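Local structure of transcriptional activator TenA-1 (Sulfolobus solfataricus P2, 2QZC) at residues W127-V132 / L189-N194; L56-I61 / Y121-D126; V132-C137 / E173-A178; T116-Y121 / V196-G201. The protein probably acts as a TenA-type thiaminase, hydrolysing thiamin or its breakdown products to release the pyrimidine moiety. All blocks are in the same frame, centred on the assembly; numbering follows the deposited sequence. Where two conformers were deposited one is given.

Overall arrangement
The four contacts illustrate how an all-helical protein of the heme oxygenase-like fold is knit together, here through five of its helices. Contacts 1 and 3 both use helix 127-148 and share Val132; contacts 1 and 4 both use helix 186-208, while contacts 2 and 4 share helix 110-125 and Tyr121. Their centres lie about 10 to 15 Å apart. Along the chain, contact 2 is complete before contacts 1 and 3 begin, contact 3 falls within the span bridged by contact 1, and both fall within that of contact 4; contacts 2 and 4 interleave. Contact 4 borders the pocket that holds an imidazole, contact 2 the second subunit, and contacts 1 and 3 are buried packing.

Contact 1 (W127-V132 / L189-N194); sequences WNKFLV and LNIFIN
Val132 and Phe192 make the tighter of two apolar meetings here, and the whole interface is van der Waals packing with no hydrogen bond across it. Val132 points at the opposite helix and lays its CG1 methyl 3.7 Å from Phe192 CB. That branch stands anti to the backbone N (chi1 171°), which brings it against the CB of Phe192 and near ring atom CD2. The ring itself meets the backbone of the partner: Phe192 CD2 lies 3.5 Å from Val132 O.

A second aliphatic pair packs beside the first. Ile191 extends its CD1 methyl to 3.9 Å from Lys129 CG, the two side chains crossing at about a right angle, while its other branch, CG2, comes within 3.9 Å of Lys129 O. Of the Lys129 side chain, CB and CG do the touching; beyond them the extended chain leads away, and its NZ makes a weak hydrogen bond to a glycerol.

Tyr122 of helix 110-125 packs on both Ile191 and Lys129, and Leu179 of helix 166-179 on Val132. Such helix-on-helix packing, joining the start of helix 127-148 to helix 186-208, builds the all-helical core of the heme oxygenase-like fold.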
# COMPACT_ATOMS: atom_id res chain seq x y z
N TRP A 127 -0.51 -4.53 -12.97
CA TRP A 127 0.69 -4.46 -12.17
C TRP A 127 1.96 -4.48 -13.01
O TRP A 127 2.86 -3.65 -12.80
CB TRP A 127 0.72 -5.56 -11.10
CG TRP A 127 2.05 -5.80 -10.46
CD1 TRP A 127 2.90 -6.85 -10.69
CD2 TRP A 127 2.71 -4.94 -9.53
NE1 TRP A 127 4.02 -6.72 -9.91
CE2 TRP A 127 3.94 -5.55 -9.19
CE3 TRP A 127 2.38 -3.72 -8.92
CZ2 TRP A 127 4.86 -4.96 -8.30
CZ3 TRP A 127 3.30 -3.13 -8.02
CH2 TRP A 127 4.50 -3.76 -7.71
N ASN A 128 2.06 -5.42 -13.96
CA ASN A 128 3.31 -5.54 -14.74
C ASN A 128 3.61 -4.25 -15.52
O ASN A 128 4.75 -3.82 -15.57
CB ASN A 128 3.28 -6.74 -15.70
CG ASN A 128 3.34 -8.07 -14.99
OD1 ASN A 128 3.60 -8.15 -13.81
ND2 ASN A 128 3.17 -9.14 -15.77
N LYS A 129 2.59 -3.65 -16.15
CA LYS A 129 2.80 -2.40 -16.90
C LYS A 129 3.24 -1.27 -15.97
O LYS A 129 4.14 -0.50 -16.31
CB LYS A 129 1.54 -2.03 -17.67
CG LYS A 129 1.19 -3.00 -18.80
CD LYS A 129 -0.01 -2.58 -19.59
CE LYS A 129 -0.34 -3.62 -20.66
NZ LYS A 129 -1.60 -3.27 -21.36
N PHE A 130 2.59 -1.14 -14.82
CA PHE A 130 3.01 -0.14 -13.86
C PHE A 130 4.44 -0.36 -13.40
O PHE A 130 5.25 0.57 -13.33
CB PHE A 130 2.08 -0.06 -12.64
CG PHE A 130 2.65 0.80 -11.53
CD1 PHE A 130 2.60 2.18 -11.64
CD2 PHE A 130 3.39 0.23 -10.46
CE1 PHE A 130 3.19 2.98 -10.67
CE2 PHE A 130 4.00 1.05 -9.52
CZ PHE A 130 3.89 2.40 -9.63
N LEU A 131 4.77 -1.61 -13.05
CA LEU A 131 6.11 -1.95 -12.56
C LEU A 131 7.19 -1.57 -13.55
O LEU A 131 8.19 -0.97 -13.17
CB LEU A 131 6.14 -3.46 -12.18
CG LEU A 131 7.41 -4.00 -11.62
CD1 LEU A 131 7.90 -3.28 -10.36
CD2 LEU A 131 7.17 -5.51 -11.38
N VAL A 132 6.97 -1.87 -14.83
CA VAL A 132 7.91 -1.48 -15.86
C VAL A 132 7.97 0.06 -15.96
O VAL A 132 9.08 0.63 -16.06
CB VAL A 132 7.61 -2.16 -17.21
CG1 VAL A 132 8.43 -1.61 -18.34
CG2 VAL A 132 7.83 -3.69 -17.06
N LEU A 189 8.68 -2.67 -23.16
CA LEU A 189 9.86 -1.86 -23.39
C LEU A 189 9.47 -0.43 -23.78
O LEU A 189 10.11 0.54 -23.34
CB LEU A 189 10.75 -2.49 -24.48
CG LEU A 189 11.95 -1.67 -24.95
CD1 LEU A 189 12.89 -1.30 -23.80
CD2 LEU A 189 12.68 -2.47 -26.08
N ASN A 190 8.43 -0.28 -24.59
CA ASN A 190 7.97 1.04 -25.02
C ASN A 190 7.45 1.89 -23.86
O ASN A 190 7.69 3.11 -23.85
CB ASN A 190 6.97 0.91 -26.16
CG ASN A 190 7.65 0.53 -27.47
OD1 ASN A 190 8.85 0.73 -27.64
ND2 ASN A 190 6.85 0.02 -28.42
N ILE A 191 6.85 1.25 -22.87
CA ILE A 191 6.41 1.94 -21.64
C ILE A 191 7.65 2.45 -20.88
O ILE A 191 7.71 3.60 -20.41
CB ILE A 191 5.54 1.03 -20.75
CG1 ILE A 191 4.22 0.75 -21.44
CG2 ILE A 191 5.26 1.66 -19.36
CD1 ILE A 191 3.39 -0.40 -20.80
N PHE A 192 8.65 1.57 -20.70
CA PHE A 192 9.91 1.88 -20.03
C PHE A 192 10.58 3.06 -20.75
O PHE A 192 11.07 4.01 -20.10
CB PHE A 192 10.80 0.63 -20.04
CG PHE A 192 12.05 0.71 -19.21
CD1 PHE A 192 13.24 1.18 -19.77
CD2 PHE A 192 12.08 0.23 -17.90
CE1 PHE A 192 14.41 1.21 -19.03
CE2 PHE A 192 13.25 0.23 -17.16
CZ PHE A 192 14.42 0.74 -17.74
N ILE A 193 10.64 3.01 -22.08
CA ILE A 193 11.25 4.11 -22.88
C ILE A 193 10.53 5.45 -22.58
O ILE A 193 11.18 6.45 -22.35
CB ILE A 193 11.20 3.81 -24.40
CG1 ILE A 193 12.16 2.65 -24.75
CG2 ILE A 193 11.51 5.08 -25.22
CD1 ILE A 193 11.99 2.07 -26.15
N ASN A 194 9.19 5.42 -22.54
CA ASN A 194 8.43 6.64 -22.23
C ASN A 194 8.80 7.19 -20.85
O ASN A 194 9.01 8.41 -20.71
CB ASN A 194 6.91 6.50 -22.37
CG ASN A 194 6.44 6.66 -23.80
OD1 ASN A 194 7.23 7.07 -24.68
ND2 ASN A 194 5.15 6.36 -24.05

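Contact 2 (L56-I61 / Y121-D126); sequences LRALLI and YYANLD
Ala58 and Ala123 let two helices come close, a worked case of how small side chains permit near-parallel packing. Their CA atoms are 5.5 Å apart, and the local axes approach to 8.4 Å with an angle of only 16° between their directions. The two methyls touch, Ala58 CB to Ala123 CB, at 4.1 Å. Ala123 CB comes nearer still to the backbone, 3.3 Å from Ala58 O.

One turn further on, Ile61 points toward the partner helix. Its CB lies 4.0 Å from Ala123 CB, so the alanine methyl is held between residues 58 and 61. The CG2 branch, anti to the backbone N, continues past it to 3.3 Å from Ala123 O and 3.6 Å from Asn124 OD1. Both of these oxygens therefore face a methyl group; the amide nitrogen of Asn124 turns elsewhere, making a weak hydrogen bond to Tyr120 O of its own helix.

Phe130 of helix 127-148 packs on both alanines, while Leu119 and Tyr120 of helix 110-125 extend the seam along helix 38-63. Leu60 and Ile61 also meet Ser63 and Ser64 of the second subunit, which places the helix 38-63 side of the pair at the subunit interface.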
# COMPACT_ATOMS: atom_id res chain seq x y z
N LEU A 56 3.41 7.29 -5.24
CA LEU A 56 2.97 6.40 -4.16
C LEU A 56 1.52 6.01 -4.35
O LEU A 56 1.14 4.82 -4.16
CB LEU A 56 3.16 7.05 -2.80
CG LEU A 56 4.60 7.23 -2.34
CD1 LEU A 56 4.66 8.11 -1.11
CD2 LEU A 56 5.23 5.90 -2.04
N ARG A 57 0.65 6.98 -4.72
CA ARG A 57 -0.74 6.62 -4.97
C ARG A 57 -0.88 5.61 -6.10
O ARG A 57 -1.66 4.63 -6.03
CB ARG A 57 -1.58 7.87 -5.21
CG ARG A 57 -1.69 8.74 -3.95
CD ARG A 57 -2.50 9.99 -4.29
NE ARG A 57 -2.60 10.93 -3.17
CZ ARG A 57 -3.46 10.82 -2.15
NH1 ARG A 57 -4.29 9.83 -2.08
NH2 ARG A 57 -3.50 11.74 -1.19
N ALA A 58 -0.13 5.82 -7.17
CA ALA A 58 -0.12 4.88 -8.31
C ALA A 58 0.40 3.49 -7.89
O ALA A 58 -0.21 2.48 -8.24
CB ALA A 58 0.72 5.48 -9.45
N LEU A 59 1.45 3.46 -7.09
CA LEU A 59 1.96 2.18 -6.53
C LEU A 59 0.88 1.44 -5.75
O LEU A 59 0.71 0.22 -5.90
CB LEU A 59 3.16 2.40 -5.61
CG LEU A 59 3.72 1.20 -4.81
CD1 LEU A 59 4.12 0.10 -5.77
CD2 LEU A 59 4.84 1.69 -3.91
N LEU A 60 0.13 2.19 -4.94
CA LEU A 60 -0.94 1.54 -4.14
C LEU A 60 -2.01 0.89 -5.03
O LEU A 60 -2.34 -0.30 -4.85
CB LEU A 60 -1.55 2.54 -3.17
CG LEU A 60 -0.65 2.99 -2.03
CD1 LEU A 60 -1.20 4.27 -1.34
CD2 LEU A 60 -0.46 1.81 -1.03
N ILE A 61 -2.49 1.61 -6.06
CA ILE A 61 -3.47 1.08 -7.03
C ILE A 61 -2.89 -0.14 -7.71
O ILE A 61 -3.55 -1.19 -7.83
CB ILE A 61 -3.81 2.12 -8.20
CG1 ILE A 61 -4.46 3.38 -7.69
CG2 ILE A 61 -4.72 1.45 -9.27
CD1 ILE A 61 -4.45 4.54 -8.69
N TYR A 121 -2.09 5.90 -15.30
CA TYR A 121 -2.72 5.19 -16.40
C TYR A 121 -2.39 3.70 -16.32
O TYR A 121 -3.31 2.85 -16.35
CB TYR A 121 -2.29 5.80 -17.76
CG TYR A 121 -2.80 4.98 -18.93
CD1 TYR A 121 -4.11 5.06 -19.31
CD2 TYR A 121 -1.98 4.15 -19.65
CE1 TYR A 121 -4.62 4.29 -20.36
CE2 TYR A 121 -2.48 3.37 -20.70
CZ TYR A 121 -3.80 3.47 -21.06
OH TYR A 121 -4.29 2.70 -22.11
N TYR A 122 -1.12 3.38 -16.19
CA TYR A 122 -0.71 1.97 -16.14
C TYR A 122 -1.08 1.29 -14.83
O TYR A 122 -1.50 0.14 -14.83
CB TYR A 122 0.79 1.81 -16.51
CG TYR A 122 0.97 2.10 -17.97
CD1 TYR A 122 0.39 1.26 -18.92
CD2 TYR A 122 1.64 3.24 -18.41
CE1 TYR A 122 0.49 1.58 -20.30
CE2 TYR A 122 1.73 3.55 -19.76
CZ TYR A 122 1.16 2.71 -20.68
OH TYR A 122 1.21 3.01 -22.04
N ALA A 123 -1.05 2.05 -13.74
CA ALA A 123 -1.50 1.48 -12.43
C ALA A 123 -2.94 1.06 -12.47
O ALA A 123 -3.31 0.02 -11.90
CB ALA A 123 -1.31 2.46 -11.33
N ASN A 124 -3.78 1.84 -13.15
CA ASN A 124 -5.20 1.49 -13.29
C ASN A 124 -5.48 0.31 -14.21
O ASN A 124 -6.62 -0.25 -14.17
CB ASN A 124 -6.00 2.72 -13.69
CG ASN A 124 -6.24 3.65 -12.50
OD1 ASN A 124 -6.89 3.26 -11.57
ND2 ASN A 124 -5.87 4.90 -12.64
N LEU A 125 -4.49 -0.10 -14.98
CA LEU A 125 -4.61 -1.24 -15.89
C LEU A 125 -4.01 -2.55 -15.41
O LEU A 125 -4.66 -3.58 -15.50
CB LEU A 125 -3.99 -0.91 -17.25
CG LEU A 125 -4.65 0.20 -18.07
CD1 LEU A 125 -3.87 0.27 -19.37
CD2 LEU A 125 -6.13 -0.05 -18.29
N ASP A 126 -2.77 -2.53 -14.96
CA ASP A 126 -2.03 -3.78 -14.75
C ASP A 126 -0.79 -3.61 -13.90
O ASP A 126 -0.06 -2.64 -14.10
CB ASP A 126 -1.58 -4.15 -16.18
CG ASP A 126 -0.91 -5.45 -16.29
OD1 ASP A 126 -1.58 -6.49 -16.20
OD2 ASP A 126 0.29 -5.44 -16.54

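Contact 3 (V132-C137 / E173-A178); sequences VAWTPC and EAILYA
Helix 127-148, which packs against helices 38-63, 68-78, 166-179 and 186-208 of this heme oxygenase-like bundle, meets the third of these through Trp134, whose six-membered ring touches Ile175. The isoleucine points toward the partner helix and brings CD1 to 3.6 Å from Trp134 CH2, with CG1 following at 3.7 Å from Trp134 CZ3. The same CD1 methyl makes a CH-pi contact, 4.1 Å from the centroid of the six-membered ring and 30° off the ring normal, so it sits off-centre. The two side chains cross at about a right angle. With CG anti to the backbone N (chi1 -173°), the indole reaches Ile175 while also stacking with Phe130 of its own helix.

The second branch of Ile175 turns to the next residue: its CG2 lies 4.3 Å from Thr135 OG1, a loose van der Waals approach of a methyl to a hydroxyl oxygen. The polar need of that hydroxyl is met within its own helix by a hydrogen bond with Leu131 O, one turn back. Pro136, which has no N-H to give, follows directly, and the helix is kinked here.

Trp134 has further neighbours in Met55, Leu59 and Ile74. A tryptophan packed among aromatic and aliphatic side chains, and a methionine, from several helices is the kind of buried hydrophobic packing on which an all-helical domain of this fold is built.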
# COMPACT_ATOMS: atom_id res chain seq x y z
N VAL A 132 6.97 -1.87 -14.83
CA VAL A 132 7.91 -1.48 -15.86
C VAL A 132 7.97 0.06 -15.96
O VAL A 132 9.08 0.63 -16.06
CB VAL A 132 7.61 -2.16 -17.21
CG1 VAL A 132 8.43 -1.61 -18.34
CG2 VAL A 132 7.83 -3.69 -17.06
N ALA A 133 6.81 0.74 -15.90
CA ALA A 133 6.79 2.20 -15.97
C ALA A 133 7.50 2.88 -14.81
O ALA A 133 8.00 3.98 -14.96
CB ALA A 133 5.35 2.69 -16.05
N TRP A 134 7.49 2.24 -13.65
CA TRP A 134 8.05 2.75 -12.41
C TRP A 134 9.55 2.48 -12.25
O TRP A 134 10.23 3.18 -11.51
CB TRP A 134 7.28 2.05 -11.27
CG TRP A 134 7.53 2.50 -9.89
CD1 TRP A 134 7.70 3.78 -9.46
CD2 TRP A 134 7.61 1.67 -8.71
NE1 TRP A 134 7.84 3.80 -8.09
CE2 TRP A 134 7.80 2.53 -7.60
CE3 TRP A 134 7.51 0.30 -8.50
CZ2 TRP A 134 7.96 2.04 -6.27
CZ3 TRP A 134 7.64 -0.20 -7.19
CH2 TRP A 134 7.85 0.68 -6.11
N THR A 135 10.08 1.50 -12.97
CA THR A 135 11.48 1.07 -12.78
C THR A 135 12.51 2.15 -13.12
O THR A 135 13.44 2.31 -12.36
CB THR A 135 11.73 -0.25 -13.51
OG1 THR A 135 10.91 -1.25 -12.89
CG2 THR A 135 13.20 -0.68 -13.34
N PRO A 136 12.32 2.94 -14.22
CA PRO A 136 13.35 3.98 -14.47
C PRO A 136 13.58 4.97 -13.33
O PRO A 136 14.73 5.25 -12.98
CB PRO A 136 12.81 4.65 -15.74
CG PRO A 136 12.10 3.51 -16.45
CD PRO A 136 11.39 2.82 -15.35
N CYS A 137 12.51 5.46 -12.72
CA CYS A 137 12.61 6.36 -11.60
C CYS A 137 13.36 5.72 -10.43
O CYS A 137 14.31 6.28 -9.88
CB CYS A 137 11.21 6.73 -11.17
SG CYS A 137 11.16 7.59 -9.69
N GLU A 173 16.19 -3.88 -4.59
CA GLU A 173 16.21 -5.33 -4.68
C GLU A 173 14.82 -5.95 -4.69
O GLU A 173 14.57 -6.86 -5.47
CB GLU A 173 17.05 -5.93 -3.54
CG GLU A 173 18.52 -5.66 -3.72
CD GLU A 173 19.40 -6.02 -2.51
OE1 GLU A 173 18.87 -6.41 -1.44
OE2 GLU A 173 20.62 -5.85 -2.66
N ALA A 174 13.91 -5.45 -3.85
CA ALA A 174 12.53 -5.95 -3.80
C ALA A 174 11.79 -5.68 -5.13
O ALA A 174 11.03 -6.51 -5.62
CB ALA A 174 11.78 -5.36 -2.62
N ILE A 175 12.02 -4.49 -5.71
CA ILE A 175 11.42 -4.12 -6.99
C ILE A 175 11.93 -5.03 -8.11
O ILE A 175 11.14 -5.53 -8.91
CB ILE A 175 11.67 -2.62 -7.28
CG1 ILE A 175 10.90 -1.76 -6.27
CG2 ILE A 175 11.30 -2.27 -8.78
CD1 ILE A 175 11.36 -0.28 -6.19
N LEU A 176 13.24 -5.29 -8.12
CA LEU A 176 13.84 -6.16 -9.14
C LEU A 176 13.37 -7.61 -8.99
O LEU A 176 13.20 -8.27 -10.01
CB LEU A 176 15.37 -6.04 -9.18
CG LEU A 176 15.95 -4.67 -9.63
CD1 LEU A 176 17.47 -4.70 -9.71
CD2 LEU A 176 15.37 -4.18 -10.98
N TYR A 177 13.16 -8.10 -7.75
CA TYR A 177 12.61 -9.45 -7.52
C TYR A 177 11.21 -9.55 -8.18
O TYR A 177 10.87 -10.55 -8.82
CB TYR A 177 12.58 -9.69 -6.00
CG TYR A 177 12.10 -11.05 -5.51
CD1 TYR A 177 12.69 -12.23 -5.96
CD2 TYR A 177 11.12 -11.14 -4.50
CE1 TYR A 177 12.26 -13.49 -5.49
CE2 TYR A 177 10.70 -12.40 -4.00
CZ TYR A 177 11.27 -13.55 -4.51
OH TYR A 177 10.85 -14.78 -4.03
N ALA A 178 10.40 -8.50 -8.03
CA ALA A 178 9.08 -8.46 -8.67
C ALA A 178 9.19 -8.35 -10.20
O ALA A 178 8.47 -8.99 -10.93
CB ALA A 178 8.25 -7.30 -8.14

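Contact 4 (T116-Y121 / V196-G201); sequences TRHLYY and VRFEIG. With IMD (imidazole), chain C.
Glu199 OE2 is gripped by two groups: Tyr115 OH shares a hydrogen bond with it, and the N1-H of a bound imidazole donates to Glu199 OE2, 2.8 Å from N1, with an N-H...O angle of 163°. The glutamate chain bends at its second torsion, folding the carboxylate round to the ligand. Asp48 OD1 holds the imidazole too, so the ring is bound by carboxylates of two different residues. The imidazole probably came from the crystallisation liquor, yet its place among Glu199, Asp48, Tyr115 and Cys137 is consistent with the pocket where TenA-type enzymes bind their pyrimidine substrate.

Across the segments themselves, one aromatic pair carries the contact. Phe198 CE2 stands over one face of the His118 ring, 3.6 Å from His118 CG and displaced toward the rim; Phe198 CD2 follows, 3.9 Å from His118 CD2. The ring planes meet at 57° with centroids 5.0 Å apart, neither stacked nor perpendicular. With CG anti to the backbone N (chi1 168°), the His118 ring is carried over to the facing helix, where its NE2 is hydrogen-bonded to Ser195 OG, which limits the rotation of the ring.

The pair joins helix 110-125 to helix 186-208 at a distance, since the nearest CA atoms, those of His118 and Phe198, are 9.4 Å apart. Tyr122 meets the His118 ring nearly at right angles and Tyr115 lies against Phe198, both from helix 110-125, whereas helix 127-148 packs Ala133 on His118 and Cys137 and Tyr141 on Glu199.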
# COMPACT_ATOMS: atom_id res chain seq x y z
N THR A 116 3.25 11.99 -14.07
CA THR A 116 2.37 11.42 -13.04
C THR A 116 1.13 10.76 -13.66
O THR A 116 0.72 9.70 -13.22
CB THR A 116 2.00 12.45 -11.97
OG1 THR A 116 1.28 13.53 -12.57
CG2 THR A 116 3.24 12.94 -11.20
N ARG A 117 0.51 11.40 -14.67
CA ARG A 117 -0.66 10.80 -15.30
C ARG A 117 -0.33 9.50 -16.03
O ARG A 117 -1.17 8.57 -16.11
CB ARG A 117 -1.44 11.81 -16.15
CG ARG A 117 -2.45 12.62 -15.37
CD ARG A 117 -1.90 13.35 -14.18
NE ARG A 117 -2.94 14.10 -13.48
CZ ARG A 117 -2.78 14.65 -12.28
NH1 ARG A 117 -1.64 14.56 -11.61
NH2 ARG A 117 -3.78 15.34 -11.77
N HIS A 118 0.89 9.40 -16.56
CA HIS A 118 1.42 8.16 -17.19
C HIS A 118 1.44 7.01 -16.16
O HIS A 118 0.97 5.91 -16.41
CB HIS A 118 2.83 8.50 -17.72
CG HIS A 118 3.70 7.36 -18.15
ND1 HIS A 118 3.52 6.65 -19.32
CD2 HIS A 118 4.85 6.90 -17.59
CE1 HIS A 118 4.53 5.80 -19.45
NE2 HIS A 118 5.35 5.94 -18.43
N LEU A 119 1.99 7.28 -14.96
CA LEU A 119 2.04 6.25 -13.90
C LEU A 119 0.63 5.82 -13.50
O LEU A 119 0.38 4.64 -13.33
CB LEU A 119 2.83 6.72 -12.68
CG LEU A 119 4.30 7.02 -12.93
CD1 LEU A 119 4.93 7.50 -11.61
CD2 LEU A 119 5.04 5.80 -13.47
N TYR A 120 -0.29 6.80 -13.31
CA TYR A 120 -1.64 6.42 -12.96
C TYR A 120 -2.30 5.56 -14.03
O TYR A 120 -3.07 4.62 -13.70
CB TYR A 120 -2.53 7.66 -12.68
CG TYR A 120 -2.33 8.36 -11.35
CD1 TYR A 120 -2.72 7.75 -10.18
CD2 TYR A 120 -1.79 9.67 -11.26
CE1 TYR A 120 -2.62 8.41 -8.98
CE2 TYR A 120 -1.69 10.33 -10.05
CZ TYR A 120 -2.06 9.66 -8.89
OH TYR A 120 -1.98 10.34 -7.70
N TYR A 121 -2.09 5.90 -15.30
CA TYR A 121 -2.72 5.19 -16.40
C TYR A 121 -2.39 3.70 -16.32
O TYR A 121 -3.31 2.85 -16.35
CB TYR A 121 -2.29 5.80 -17.76
CG TYR A 121 -2.80 4.98 -18.93
CD1 TYR A 121 -4.11 5.06 -19.31
CD2 TYR A 121 -1.98 4.15 -19.65
CE1 TYR A 121 -4.62 4.29 -20.36
CE2 TYR A 121 -2.48 3.37 -20.70
CZ TYR A 121 -3.80 3.47 -21.06
OH TYR A 121 -4.29 2.70 -22.11
N VAL A 196 11.67 6.82 -19.31
CA VAL A 196 13.00 7.41 -19.43
C VAL A 196 12.92 8.79 -20.13
O VAL A 196 13.57 9.75 -19.71
CB VAL A 196 14.00 6.46 -20.16
CG1 VAL A 196 15.35 7.17 -20.39
CG2 VAL A 196 14.17 5.17 -19.36
N ARG A 197 12.09 8.91 -21.17
CA ARG A 197 11.90 10.22 -21.82
C ARG A 197 11.36 11.23 -20.81
O ARG A 197 11.78 12.39 -20.79
CB ARG A 197 10.97 10.16 -23.00
CG ARG A 197 11.52 9.35 -24.19
CD ARG A 197 10.56 9.46 -25.38
NE ARG A 197 11.01 8.60 -26.50
CZ ARG A 197 11.95 8.90 -27.37
NH1 ARG A 197 12.64 10.02 -27.31
NH2 ARG A 197 12.21 8.01 -28.33
N PHE A 198 10.43 10.81 -19.94
CA PHE A 198 9.89 11.74 -18.96
C PHE A 198 10.95 12.14 -17.93
O PHE A 198 10.93 13.28 -17.44
CB PHE A 198 8.66 11.16 -18.25
CG PHE A 198 7.43 11.08 -19.10
CD1 PHE A 198 6.91 12.25 -19.62
CD2 PHE A 198 6.68 9.92 -19.20
CE1 PHE A 198 5.73 12.23 -20.38
CE2 PHE A 198 5.55 9.87 -19.96
CZ PHE A 198 5.04 11.02 -20.55
N GLU A 199 11.83 11.23 -17.54
CA GLU A 199 12.92 11.57 -16.60
C GLU A 199 13.84 12.63 -17.19
O GLU A 199 14.19 13.63 -16.54
CB GLU A 199 13.72 10.32 -16.24
CG GLU A 199 13.00 9.37 -15.32
CD GLU A 199 12.82 9.91 -13.92
OE1 GLU A 199 13.49 10.90 -13.53
OE2 GLU A 199 11.99 9.34 -13.17
N ILE A 200 14.24 12.43 -18.45
CA ILE A 200 15.08 13.41 -19.15
C ILE A 200 14.36 14.78 -19.17
O ILE A 200 14.95 15.83 -18.83
CB ILE A 200 15.40 12.94 -20.57
CG1 ILE A 200 16.26 11.68 -20.53
CG2 ILE A 200 16.13 14.05 -21.35
CD1 ILE A 200 16.29 10.88 -21.87
N GLY A 201 13.09 14.76 -19.55
CA GLY A 201 12.28 15.96 -19.57
C GLY A 201 12.13 16.61 -18.22
O GLY A 201 12.06 17.84 -18.10
N1 IMD C . 11.54 11.12 -11.06
C2 IMD C . 11.78 11.13 -9.77
N3 IMD C . 11.35 12.29 -9.30
C4 IMD C . 10.81 12.99 -10.30
C5 IMD C . 10.92 12.24 -11.44